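Local coordinates for aminopeptidase N family protein (Idiomarina loihiensis L2TR, PDB 4FGM) that probably works as a zinc-dependent aminopeptidase of the M61 family, cutting residues from the N-terminus of peptides, and here binds a zinc ion and maleic acid in its pocket, at residues E23-N26 / D27-L31; F106-T109 / S110-A114; D251-S254 / A255-E259; E274-H277 / S278-K282; E301-W304 / F305-M309. All blocks are in the same frame, centred on the assembly; numbering follows the deposited sequence.

Contact 1. Residues E23-N26 / D27-L31; sequences EQTN and DEQEL
Q29 folds back over T25 and N26, and its side chain fills the inside of the turn they form. CB comes first. It packs on CB of T25 at 3.7 Å and lies 3.5 Å from the backbone O of N26. CG stands anti to the backbone N of Q29 (chi1 177°), which carries the chain toward the T25-N26 peptide. CG is still close to T25, 4.0 Å from its CB. A bend at chi2 then turns the amide toward N26. CD itself only passes the backbone N of N26. Its oxygen makes the bond: OE1 accepts the N-H of N26 at 3.0 Å, with an N-H...O angle of 157°. The donor lies 28° out of the carbonyl plane. The N26 side-chain amide sits beside this bond, with ND2 3.4 Å from Q29 OE1, but its angle is too poor for a hydrogen bond. The other tip atom, NE2, points toward the backbone O of E30 and donates to it at 3.1 Å, almost in the plane of its own amide. It also donates to E116 O. The amide is therefore held from both ends, which fixes which side carries the nitrogen. Q118 adds a weak bond to OE1. On the outer side D27 forms a salt bridge with R76. E28 takes positive backbone angles, and the chain reverses there. Such a side chain-to-backbone bond closes the loop between strands 15-22 and 30-32 of the beta-rich M61 N-terminal domain.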
# COMPACT_ATOMS: atom_id res chain seq x y z
N GLU A 23 12.25 -22.43 26.63
CA GLU A 23 13.17 -23.00 27.61
C GLU A 23 12.58 -22.95 29.02
O GLU A 23 12.63 -23.94 29.76
CB GLU A 23 14.50 -22.23 27.58
CG GLU A 23 15.57 -22.72 28.56
CD GLU A 23 16.06 -24.12 28.25
OE1 GLU A 23 15.78 -24.63 27.14
OE2 GLU A 23 16.75 -24.72 29.11
N GLN A 24 12.01 -21.81 29.37
CA GLN A 24 11.39 -21.63 30.68
C GLN A 24 10.08 -20.85 30.57
O GLN A 24 10.06 -19.69 30.17
CB GLN A 24 12.33 -20.91 31.63
CG GLN A 24 11.80 -20.83 33.05
CD GLN A 24 12.82 -20.32 34.03
OE1 GLN A 24 13.16 -19.14 34.05
NE2 GLN A 24 13.34 -21.23 34.86
N THR A 25 8.98 -21.51 30.93
CA THR A 25 7.67 -20.89 30.89
C THR A 25 7.35 -20.35 32.28
O THR A 25 7.95 -20.77 33.26
CB THR A 25 6.59 -21.91 30.50
OG1 THR A 25 6.55 -22.96 31.47
CG2 THR A 25 6.91 -22.51 29.14
N ASN A 26 6.43 -19.39 32.36
CA ASN A 26 6.04 -18.83 33.65
C ASN A 26 4.81 -19.60 34.12
O ASN A 26 4.32 -20.47 33.41
CB ASN A 26 5.72 -17.34 33.53
CG ASN A 26 6.89 -16.54 32.99
OD1 ASN A 26 8.05 -16.80 33.34
ND2 ASN A 26 6.60 -15.56 32.15
N ASP A 27 4.32 -19.30 35.31
CA ASP A 27 3.15 -20.00 35.83
C ASP A 27 1.96 -19.71 34.93
O ASP A 27 1.61 -18.55 34.73
CB ASP A 27 2.82 -19.52 37.24
CG ASP A 27 4.02 -18.97 37.97
OD1 ASP A 27 4.37 -17.79 37.72
OD2 ASP A 27 4.62 -19.71 38.77
N GLU A 28 1.36 -20.76 34.38
CA GLU A 28 0.21 -20.59 33.49
C GLU A 28 0.63 -19.65 32.36
O GLU A 28 0.02 -18.60 32.14
CB GLU A 28 -0.98 -20.01 34.26
CG GLU A 28 -1.37 -20.77 35.53
CD GLU A 28 -1.96 -22.14 35.26
OE1 GLU A 28 -2.93 -22.23 34.47
OE2 GLU A 28 -1.47 -23.13 35.83
N GLN A 29 1.70 -20.03 31.65
CA GLN A 29 2.25 -19.24 30.55
C GLN A 29 1.24 -19.06 29.42
O GLN A 29 0.53 -20.00 29.05
CB GLN A 29 3.51 -19.94 30.00
CG GLN A 29 4.15 -19.28 28.79
CD GLN A 29 4.84 -17.97 29.11
OE1 GLN A 29 5.82 -17.93 29.87
NE2 GLN A 29 4.36 -16.88 28.52
N GLU A 30 1.18 -17.85 28.88
CA GLU A 30 0.26 -17.56 27.78
C GLU A 30 0.99 -17.34 26.46
O GLU A 30 2.11 -16.84 26.43
CB GLU A 30 -0.58 -16.32 28.11
CG GLU A 30 -1.58 -16.53 29.24
CD GLU A 30 -2.37 -15.28 29.58
OE1 GLU A 30 -2.13 -14.22 28.95
OE2 GLU A 30 -3.23 -15.36 30.48
N LEU A 31 0.32 -17.72 25.38
CA LEU A 31 0.84 -17.58 24.03
C LEU A 31 -0.22 -16.79 23.25
O LEU A 31 -1.42 -17.06 23.40
CB LEU A 31 1.03 -18.96 23.39
CG LEU A 31 1.81 -19.99 24.20
CD1 LEU A 31 1.69 -21.37 23.57
CD2 LEU A 31 3.26 -19.58 24.30

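Contact 2. Residues F106-T109 / S110-A114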
# COMPACT_ATOMS: atom_id res chain seq x y z
N PHE A 106 5.20 -16.01 3.58
CA PHE A 106 4.63 -15.86 4.91
C PHE A 106 5.21 -14.74 5.75
O PHE A 106 6.38 -14.36 5.60
CB PHE A 106 4.70 -17.18 5.71
CG PHE A 106 6.10 -17.64 6.07
CD1 PHE A 106 6.77 -18.57 5.27
CD2 PHE A 106 6.75 -17.15 7.20
CE1 PHE A 106 8.04 -19.02 5.61
CE2 PHE A 106 8.02 -17.59 7.55
CZ PHE A 106 8.68 -18.53 6.75
N ASN A 107 4.37 -14.22 6.63
CA ASN A 107 4.73 -13.18 7.57
C ASN A 107 4.63 -13.90 8.91
O ASN A 107 3.69 -14.67 9.14
CB ASN A 107 3.72 -12.03 7.53
CG ASN A 107 3.88 -11.17 6.30
OD1 ASN A 107 4.80 -10.36 6.21
ND2 ASN A 107 2.99 -11.35 5.34
N ASN A 108 5.57 -13.65 9.80
CA ASN A 108 5.54 -14.32 11.08
C ASN A 108 4.40 -13.91 12.00
O ASN A 108 4.18 -14.55 13.03
CB ASN A 108 6.91 -14.22 11.74
CG ASN A 108 7.97 -14.99 10.97
OD1 ASN A 108 7.74 -16.15 10.63
ND2 ASN A 108 9.10 -14.36 10.67
N THR A 109 3.68 -12.87 11.62
CA THR A 109 2.51 -12.45 12.39
C THR A 109 1.46 -13.56 12.23
O THR A 109 0.58 -13.71 13.06
CB THR A 109 1.87 -11.15 11.85
OG1 THR A 109 2.04 -11.09 10.43
CG2 THR A 109 2.47 -9.92 12.52
N SER A 110 1.58 -14.32 11.14
CA SER A 110 0.64 -15.41 10.87
C SER A 110 1.13 -16.78 11.34
O SER A 110 0.33 -17.66 11.64
CB SER A 110 0.33 -15.50 9.36
OG SER A 110 -0.54 -14.47 8.95
N LEU A 111 2.45 -16.97 11.39
CA LEU A 111 3.00 -18.26 11.78
C LEU A 111 3.55 -18.44 13.19
O LEU A 111 3.46 -19.52 13.76
CB LEU A 111 4.08 -18.67 10.78
CG LEU A 111 3.61 -19.43 9.52
CD1 LEU A 111 2.60 -18.61 8.75
CD2 LEU A 111 4.80 -19.77 8.66
N CYS A 112 4.11 -17.37 13.76
CA CYS A 112 4.74 -17.46 15.07
C CYS A 112 4.05 -16.87 16.29
O CYS A 112 4.01 -15.65 16.46
CB CYS A 112 6.13 -16.84 14.98
SG CYS A 112 7.14 -17.59 13.71
N LEU A 113 3.53 -17.74 17.15
CA LEU A 113 2.89 -17.28 18.38
C LEU A 113 3.92 -16.57 19.26
O LEU A 113 5.07 -17.00 19.36
CB LEU A 113 2.29 -18.45 19.16
CG LEU A 113 1.07 -19.14 18.55
CD1 LEU A 113 0.69 -20.33 19.42
CD2 LEU A 113 -0.08 -18.16 18.46
N ALA A 114 3.51 -15.48 19.89
CA ALA A 114 4.39 -14.74 20.78
C ALA A 114 4.28 -15.33 22.19
O ALA A 114 3.20 -15.74 22.61
CB ALA A 114 4.00 -13.27 20.80
O HOH W 1 0.52 -12.14 8.62
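S110, N108 and L111 carry most of this tight turn, with F106 lying across L111. The backbone N of S110 donates to N107 O at 2.9 Å, from above the carbonyl plane. The same oxygen takes a second, weak bond from L111 N. The S110 hydroxyl meets a water, 2.6 Å from OG, and has a weak bond to S96 O. That water also binds T109 OG1 at 2.6 Å, so the two neighbouring hydroxyls share it. N108 works through its backbone: its O accepts from C112 N at 2.9 Å (158°). Its side chain touches C112, with OD1 3.5 Å from SG. ND2 is satisfied by L163 O, whereas OD1 is buried with no polar partner in the model. CD2 of L111 sits over one face of the F106 ring, 3.8 Å from its centroid and 24° off the normal, a CH-pi contact displaced toward the rim. CG of F106 stands between its backbone N and carbonyl carbon (chi1 67°), which brings the ring under this methyl. Other rings, F168 and F16, also meet F106. With an alanine in place of F106, CD2 of L111 would probably lose the ring face it rests on, and a gap would open beside F168 and F16. The turn is a single, weakly bonded helical turn, 108-111, joining strand 103-106 to strand 114-115 within the M61 N-terminal domain.

Contact 3. Residues D251-S254 / A255-E259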
# COMPACT_ATOMS: atom_id res chain seq x y z
N ASP A 251 3.65 -5.77 -15.53
CA ASP A 251 4.38 -4.64 -14.96
C ASP A 251 5.90 -4.85 -14.98
O ASP A 251 6.66 -3.91 -14.76
CB ASP A 251 3.93 -4.38 -13.52
CG ASP A 251 2.44 -4.10 -13.41
OD1 ASP A 251 1.85 -3.65 -14.42
OD2 ASP A 251 1.86 -4.32 -12.32
N LEU A 252 6.33 -6.09 -15.22
CA LEU A 252 7.75 -6.40 -15.25
C LEU A 252 8.23 -6.41 -16.68
O LEU A 252 8.12 -7.41 -17.38
CB LEU A 252 8.01 -7.74 -14.57
CG LEU A 252 7.62 -7.81 -13.09
CD1 LEU A 252 7.92 -9.19 -12.55
CD2 LEU A 252 8.37 -6.76 -12.29
N ILE A 253 8.77 -5.27 -17.10
CA ILE A 253 9.25 -5.08 -18.46
C ILE A 253 10.23 -6.16 -18.95
O ILE A 253 11.12 -6.60 -18.22
CB ILE A 253 9.86 -3.65 -18.58
CG1 ILE A 253 10.08 -3.29 -20.05
CG2 ILE A 253 11.13 -3.55 -17.76
CD1 ILE A 253 10.12 -1.80 -20.29
N SER A 254 10.03 -6.59 -20.20
CA SER A 254 10.86 -7.62 -20.80
C SER A 254 12.06 -7.06 -21.57
O SER A 254 12.17 -5.84 -21.78
CB SER A 254 10.02 -8.49 -21.75
OG SER A 254 9.60 -7.75 -22.89
N ALA A 255 12.94 -7.95 -22.00
CA ALA A 255 14.13 -7.57 -22.74
C ALA A 255 13.81 -7.01 -24.13
O ALA A 255 14.67 -6.39 -24.76
CB ALA A 255 15.07 -8.77 -22.87
N HIS A 256 12.58 -7.22 -24.60
CA HIS A 256 12.17 -6.73 -25.91
C HIS A 256 11.34 -5.46 -25.85
O HIS A 256 10.80 -5.02 -26.87
CB HIS A 256 11.40 -7.83 -26.64
CG HIS A 256 12.13 -9.14 -26.69
ND1 HIS A 256 13.41 -9.26 -27.18
CD2 HIS A 256 11.76 -10.38 -26.29
CE1 HIS A 256 13.80 -10.51 -27.07
NE2 HIS A 256 12.82 -11.21 -26.54
N GLN A 257 11.24 -4.88 -24.66
CA GLN A 257 10.49 -3.64 -24.45
C GLN A 257 11.48 -2.55 -24.07
O GLN A 257 11.91 -2.46 -22.93
CB GLN A 257 9.46 -3.82 -23.33
CG GLN A 257 8.26 -4.69 -23.66
CD GLN A 257 7.31 -4.87 -22.47
OE1 GLN A 257 7.59 -5.64 -21.55
NE2 GLN A 257 6.20 -4.14 -22.48
N TYR A 258 11.85 -1.71 -25.04
CA TYR A 258 12.81 -0.65 -24.80
C TYR A 258 12.25 0.52 -24.00
O TYR A 258 12.77 0.86 -22.94
CB TYR A 258 13.36 -0.11 -26.13
CG TYR A 258 14.42 0.96 -25.95
CD1 TYR A 258 15.70 0.64 -25.49
CD2 TYR A 258 14.13 2.31 -26.18
CE1 TYR A 258 16.66 1.63 -25.28
CE2 TYR A 258 15.08 3.31 -25.98
CZ TYR A 258 16.35 2.96 -25.52
OH TYR A 258 17.30 3.93 -25.31
N GLU A 259 11.18 1.11 -24.51
CA GLU A 259 10.56 2.26 -23.86
C GLU A 259 9.79 1.97 -22.57
O GLU A 259 9.34 0.86 -22.31
CB GLU A 259 9.62 2.96 -24.84
CG GLU A 259 10.30 3.62 -26.03
CD GLU A 259 11.30 4.68 -25.61
OE1 GLU A 259 11.04 5.40 -24.62
OE2 GLU A 259 12.35 4.81 -26.29
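S254 and Q257 are the ends of a type I beta turn, and the chain from A255 onward wraps round S254. A255 takes the first corner, its methyl directed outward. H256 takes the second. Its backbone N lies 3.5 Å from S254 OG, a weak hydrogen bond in the pattern of an ST turn. Its ring stays at the surface. Q257 closes the turn, its N donating to S254 O at 3.2 Å from well above the carbonyl plane. Its side chain then runs back with CG beside its own backbone N (chi1 -72°) and extended beyond. This brings OE1 to the start of the turn. There OE1 accepts the backbone N-H of S254 at 2.9 Å, nearly straight at 168°, and the S254 hydroxyl at 3.2 Å. The two donors come from opposite faces of the amide plane. CB of Q257 packs on CG1 of I253 at 3.4 Å. The Y258 side chain points away; its carbonyl O, like that of Q257, is bonded by R199. E259 contributes its backbone O, 3.4 Å from CD1 of I253. The polar groups of S254 thus largely meet Q257: backbone N, backbone O and hydroxyl all bond to it. One oxygen, Q257 OE1, gathers two of these bonds, so the S254-Q257 turn, in the surface loop ahead of helix 262-277, is held largely by the Q257 amide oxygen.

Contact 4. Residues E274-H277 / S278-K282. With ZN (zinc ion), chain C; MAE (maleic acid), chain B.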
# COMPACT_ATOMS: atom_id res chain seq x y z
N GLU A 274 7.59 1.52 -1.24
CA GLU A 274 7.94 0.68 -0.11
C GLU A 274 9.33 1.02 0.44
O GLU A 274 9.54 1.05 1.65
CB GLU A 274 7.88 -0.80 -0.51
CG GLU A 274 6.53 -1.25 -1.08
CD GLU A 274 5.34 -0.82 -0.24
OE1 GLU A 274 5.49 -0.66 0.98
OE2 GLU A 274 4.24 -0.65 -0.80
N TYR A 275 10.26 1.28 -0.47
CA TYR A 275 11.63 1.63 -0.10
C TYR A 275 11.64 2.89 0.76
O TYR A 275 12.28 2.93 1.81
CB TYR A 275 12.47 1.86 -1.37
CG TYR A 275 13.97 1.81 -1.16
CD1 TYR A 275 14.61 0.60 -0.88
CD2 TYR A 275 14.76 2.96 -1.29
CE1 TYR A 275 15.99 0.54 -0.74
CE2 TYR A 275 16.14 2.91 -1.16
CZ TYR A 275 16.75 1.70 -0.89
OH TYR A 275 18.12 1.63 -0.79
N PHE A 276 10.91 3.91 0.32
CA PHE A 276 10.83 5.17 1.05
C PHE A 276 10.32 4.91 2.47
O PHE A 276 10.76 5.55 3.44
CB PHE A 276 9.85 6.12 0.36
CG PHE A 276 9.94 7.54 0.84
CD1 PHE A 276 10.96 8.37 0.40
CD2 PHE A 276 9.01 8.04 1.75
CE1 PHE A 276 11.07 9.68 0.86
CE2 PHE A 276 9.10 9.35 2.22
CZ PHE A 276 10.14 10.18 1.77
N HIS A 277 9.39 3.97 2.58
CA HIS A 277 8.80 3.59 3.87
C HIS A 277 9.88 3.11 4.84
O HIS A 277 9.67 3.12 6.07
CB HIS A 277 7.74 2.49 3.69
CG HIS A 277 6.35 3.02 3.50
ND1 HIS A 277 5.81 4.04 4.26
CD2 HIS A 277 5.35 2.61 2.67
CE1 HIS A 277 4.56 4.23 3.92
NE2 HIS A 277 4.25 3.38 2.96
N SER A 278 11.03 2.67 4.31
CA SER A 278 12.12 2.21 5.18
C SER A 278 12.46 3.32 6.16
O SER A 278 12.80 3.07 7.34
CB SER A 278 13.37 1.90 4.36
OG SER A 278 13.20 0.65 3.70
N TRP A 279 12.41 4.56 5.68
CA TRP A 279 12.71 5.69 6.53
C TRP A 279 11.39 6.18 7.12
O TRP A 279 11.26 6.37 8.34
CB TRP A 279 13.32 6.83 5.73
CG TRP A 279 14.72 6.57 5.29
CD1 TRP A 279 15.87 6.93 5.95
CD2 TRP A 279 15.12 5.92 4.09
NE1 TRP A 279 16.97 6.55 5.21
CE2 TRP A 279 16.54 5.93 4.07
CE3 TRP A 279 14.43 5.33 3.02
CZ2 TRP A 279 17.28 5.38 3.02
CZ3 TRP A 279 15.15 4.78 1.98
CH2 TRP A 279 16.57 4.81 1.98
N ASN A 280 10.42 6.36 6.24
CA ASN A 280 9.13 6.86 6.67
C ASN A 280 8.15 5.75 7.03
O ASN A 280 7.64 5.07 6.14
CB ASN A 280 8.59 7.72 5.52
CG ASN A 280 7.55 8.74 5.96
OD1 ASN A 280 7.41 9.03 7.15
ND2 ASN A 280 6.85 9.33 4.98
N ILE A 281 8.00 5.54 8.34
CA ILE A 281 7.16 4.52 8.97
C ILE A 281 7.84 3.33 9.60
O ILE A 281 7.26 2.70 10.50
CB ILE A 281 6.04 3.99 8.03
CG1 ILE A 281 4.86 3.50 8.89
CG2 ILE A 281 6.50 2.75 7.30
CD1 ILE A 281 4.34 4.54 9.84
N LYS A 282 9.02 2.98 9.10
CA LYS A 282 9.71 1.85 9.68
C LYS A 282 10.64 2.34 10.78
O LYS A 282 10.78 1.66 11.81
CB LYS A 282 10.52 1.07 8.64
CG LYS A 282 9.67 0.11 7.81
CD LYS A 282 8.40 -0.30 8.55
CE LYS A 282 8.65 -1.52 9.38
NZ LYS A 282 7.66 -1.56 10.48
ZN ZN C . 2.46 3.14 2.12
C1 MAE B . 1.05 0.87 2.08
O1 MAE B . 0.44 1.65 2.89
O2 MAE B . 2.30 0.89 2.07
C2 MAE B . 0.23 -0.04 1.25
C3 MAE B . -0.47 -1.13 1.56
C4 MAE B . -0.62 -1.73 2.89
O3 MAE B . -0.07 -1.33 3.93
O4 MAE B . -1.40 -2.69 2.93
O HOH W 2 10.45 -1.36 3.04
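H277 uses both ring nitrogens, one for the zinc and one for a backbone carbonyl just three residues on. NE2 binds the zinc ion at 2.0 Å. ND1 donates to N280 O at 2.8 Å (161°), nearly along the C=O axis and in the ring plane. The imidazole is thus fixed in rotation, with N280 as its second shell. I281 lies alongside, its CG2 3.4 Å from ND1, and has a positive phi where the chain leaves the turn. H273, E307 and O2 of the maleic acid complete the zinc site. H273, E274 and H277 form the HExxH signature, and E274 lines the maleic acid pocket. Behind the site, F276 O accepts two backbone N-H groups, from W279 and N280. The N280 bond is the straighter (173°) and lies in the carbonyl plane. The N280 amide nitrogen meets the edge of the F276 ring, 3.6 Å from CE2. W279 turns its edge toward the face of Y275, an offset edge-to-face pair with centroids 5.4 Å apart. CG of Y275 is anti to its backbone N (chi1 -162°), which lays the ring alongside W279. Their polar atoms are bonded, Y275 OH to H185 and W279 NE1 to E217 O. The contact lies where helix 262-277 gives way to the loop that follows. Helix 197-215 packs against Y275, helix 308-320 against F276, and helix 303-306 against N280 and I281.

Contact 5. Residues E301-W304 / F305-M309. With ZN (zinc ion), chain C; MAE (maleic acid), chain B.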
# COMPACT_ATOMS: atom_id res chain seq x y z
N GLU A 301 -3.82 9.69 13.82
CA GLU A 301 -4.25 10.55 12.72
C GLU A 301 -3.07 10.93 11.84
O GLU A 301 -3.23 11.75 10.93
CB GLU A 301 -4.87 11.83 13.26
CG GLU A 301 -3.86 12.71 14.01
CD GLU A 301 -4.44 14.05 14.43
OE1 GLU A 301 -5.48 14.06 15.12
OE2 GLU A 301 -3.84 15.09 14.07
N GLN A 302 -1.91 10.35 12.10
CA GLN A 302 -0.71 10.70 11.34
C GLN A 302 -0.47 10.03 9.98
O GLN A 302 0.54 10.31 9.33
CB GLN A 302 0.51 10.49 12.23
CG GLN A 302 0.51 11.39 13.46
CD GLN A 302 1.69 11.13 14.38
OE1 GLN A 302 2.84 11.12 13.94
NE2 GLN A 302 1.40 10.93 15.66
N LEU A 303 -1.37 9.17 9.53
CA LEU A 303 -1.17 8.52 8.24
C LEU A 303 -1.16 9.50 7.07
O LEU A 303 -0.73 9.15 5.97
CB LEU A 303 -2.22 7.43 8.02
CG LEU A 303 -2.14 6.25 9.00
CD1 LEU A 303 -3.12 5.17 8.58
CD2 LEU A 303 -0.72 5.69 9.04
N TRP A 304 -1.63 10.73 7.30
CA TRP A 304 -1.63 11.73 6.24
C TRP A 304 -0.18 12.04 5.91
O TRP A 304 0.16 12.44 4.79
CB TRP A 304 -2.32 13.03 6.69
CG TRP A 304 -1.60 13.76 7.81
CD1 TRP A 304 -1.85 13.65 9.15
CD2 TRP A 304 -0.53 14.71 7.67
NE1 TRP A 304 -1.00 14.47 9.86
CE2 TRP A 304 -0.18 15.13 8.98
CE3 TRP A 304 0.16 15.24 6.58
CZ2 TRP A 304 0.83 16.06 9.22
CZ3 TRP A 304 1.17 16.17 6.82
CH2 TRP A 304 1.50 16.57 8.13
N PHE A 305 0.68 11.85 6.90
CA PHE A 305 2.09 12.11 6.73
C PHE A 305 2.83 10.83 6.33
O PHE A 305 3.55 10.80 5.32
CB PHE A 305 2.67 12.69 8.03
CG PHE A 305 4.17 12.86 8.02
CD1 PHE A 305 5.01 11.80 8.40
CD2 PHE A 305 4.74 14.06 7.60
CE1 PHE A 305 6.40 11.95 8.36
CE2 PHE A 305 6.12 14.21 7.55
CZ PHE A 305 6.96 13.15 7.93
N TYR A 306 2.63 9.77 7.10
CA TYR A 306 3.31 8.51 6.81
C TYR A 306 2.89 7.86 5.51
O TYR A 306 3.68 7.15 4.88
CB TYR A 306 3.15 7.58 8.02
CG TYR A 306 4.03 8.05 9.14
CD1 TYR A 306 5.42 8.00 9.02
CD2 TYR A 306 3.49 8.67 10.27
CE1 TYR A 306 6.25 8.56 9.99
CE2 TYR A 306 4.31 9.24 11.24
CZ TYR A 306 5.70 9.18 11.09
OH TYR A 306 6.53 9.77 12.01
N GLU A 307 1.66 8.09 5.08
CA GLU A 307 1.22 7.54 3.81
C GLU A 307 1.21 8.65 2.76
O GLU A 307 1.62 8.43 1.62
CB GLU A 307 -0.17 6.91 3.93
CG GLU A 307 -0.19 5.57 4.66
CD GLU A 307 0.77 4.55 4.06
OE1 GLU A 307 1.31 4.81 2.96
OE2 GLU A 307 0.99 3.49 4.67
N GLY A 308 0.78 9.84 3.17
CA GLY A 308 0.72 10.99 2.27
C GLY A 308 2.03 11.39 1.63
O GLY A 308 2.12 11.46 0.40
N MSE A 309 3.05 11.67 2.45
CA MSE A 309 4.36 12.08 1.94
C MSE A 309 4.90 11.00 0.99
O MSE A 309 5.42 11.31 -0.09
CB MSE A 309 5.37 12.27 3.08
CG MSE A 309 4.95 13.26 4.17
SE MSE A 309 4.60 15.09 3.57
CE MSE A 309 2.68 15.11 3.82
ZN ZN C . 2.46 3.14 2.12
C1 MAE B . 1.05 0.87 2.08
O1 MAE B . 0.44 1.65 2.89
O2 MAE B . 2.30 0.89 2.07
C2 MAE B . 0.23 -0.04 1.25
C3 MAE B . -0.47 -1.13 1.56
C4 MAE B . -0.62 -1.73 2.89
O3 MAE B . -0.07 -1.33 3.93
O4 MAE B . -1.40 -2.69 2.93
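W304 and F305 make the main aromatic contact. CB of F305 sits over the centre of the six-membered ring of W304, 3.7 Å away and 6° off the normal. The F305 ring then turns its edge to that same face, with centroids 5.7 Å apart and planes at 79°. CG of W304 lies between its backbone N and carbonyl carbon (chi1 65°), which lays the indole over the next residue. CE of M309, a selenomethionine, touches W304 CZ3 at 3.5 Å. Shortening W304 to an alanine would probably leave F305 CB and the M309 methyl without their common partner and open a gap toward V351 and I383. Four backbone bonds hold the turn. Q302 O accepts from F305 N and, at 3.1 Å, from Y306 N. L303 O accepts from E307 N at 2.8 Å and from G308 N, where helix 303-306 passes into helix 308-320. This segment carries the glutamate that follows the HExxH motif as third protein zinc ligand, as in gluzincin peptidases. E307 OE1 binds the zinc ion at 2.2 Å. Q302 OE1 lies in the plane of the Y306 ring, 3.6 Å from CE2. T419 bonds both Q302 OE1 and Y306 OH.

How the contacts relate
Contacts 4 and 5 build the zinc site together. Their centres are about 12 Å apart, and H277 NE2 and E307 OE1 lie 3.3 Å from each other on the same zinc ion. Both also touch the maleic acid. Contact 3 lies in the loop before the helix that brings E274 and H277 to the metal, about 27 Å from contact 4 between centres. Contacts 1 and 2 belong to the N-terminal domain and meet where L31 CB packs on A114 O at 4.0 Å. Contact 2 is the nearer to the site, with the N107 side chain about 10 Å from the maleic acid. Contacts 1 and 3 are farthest apart, about 54 Å between centres.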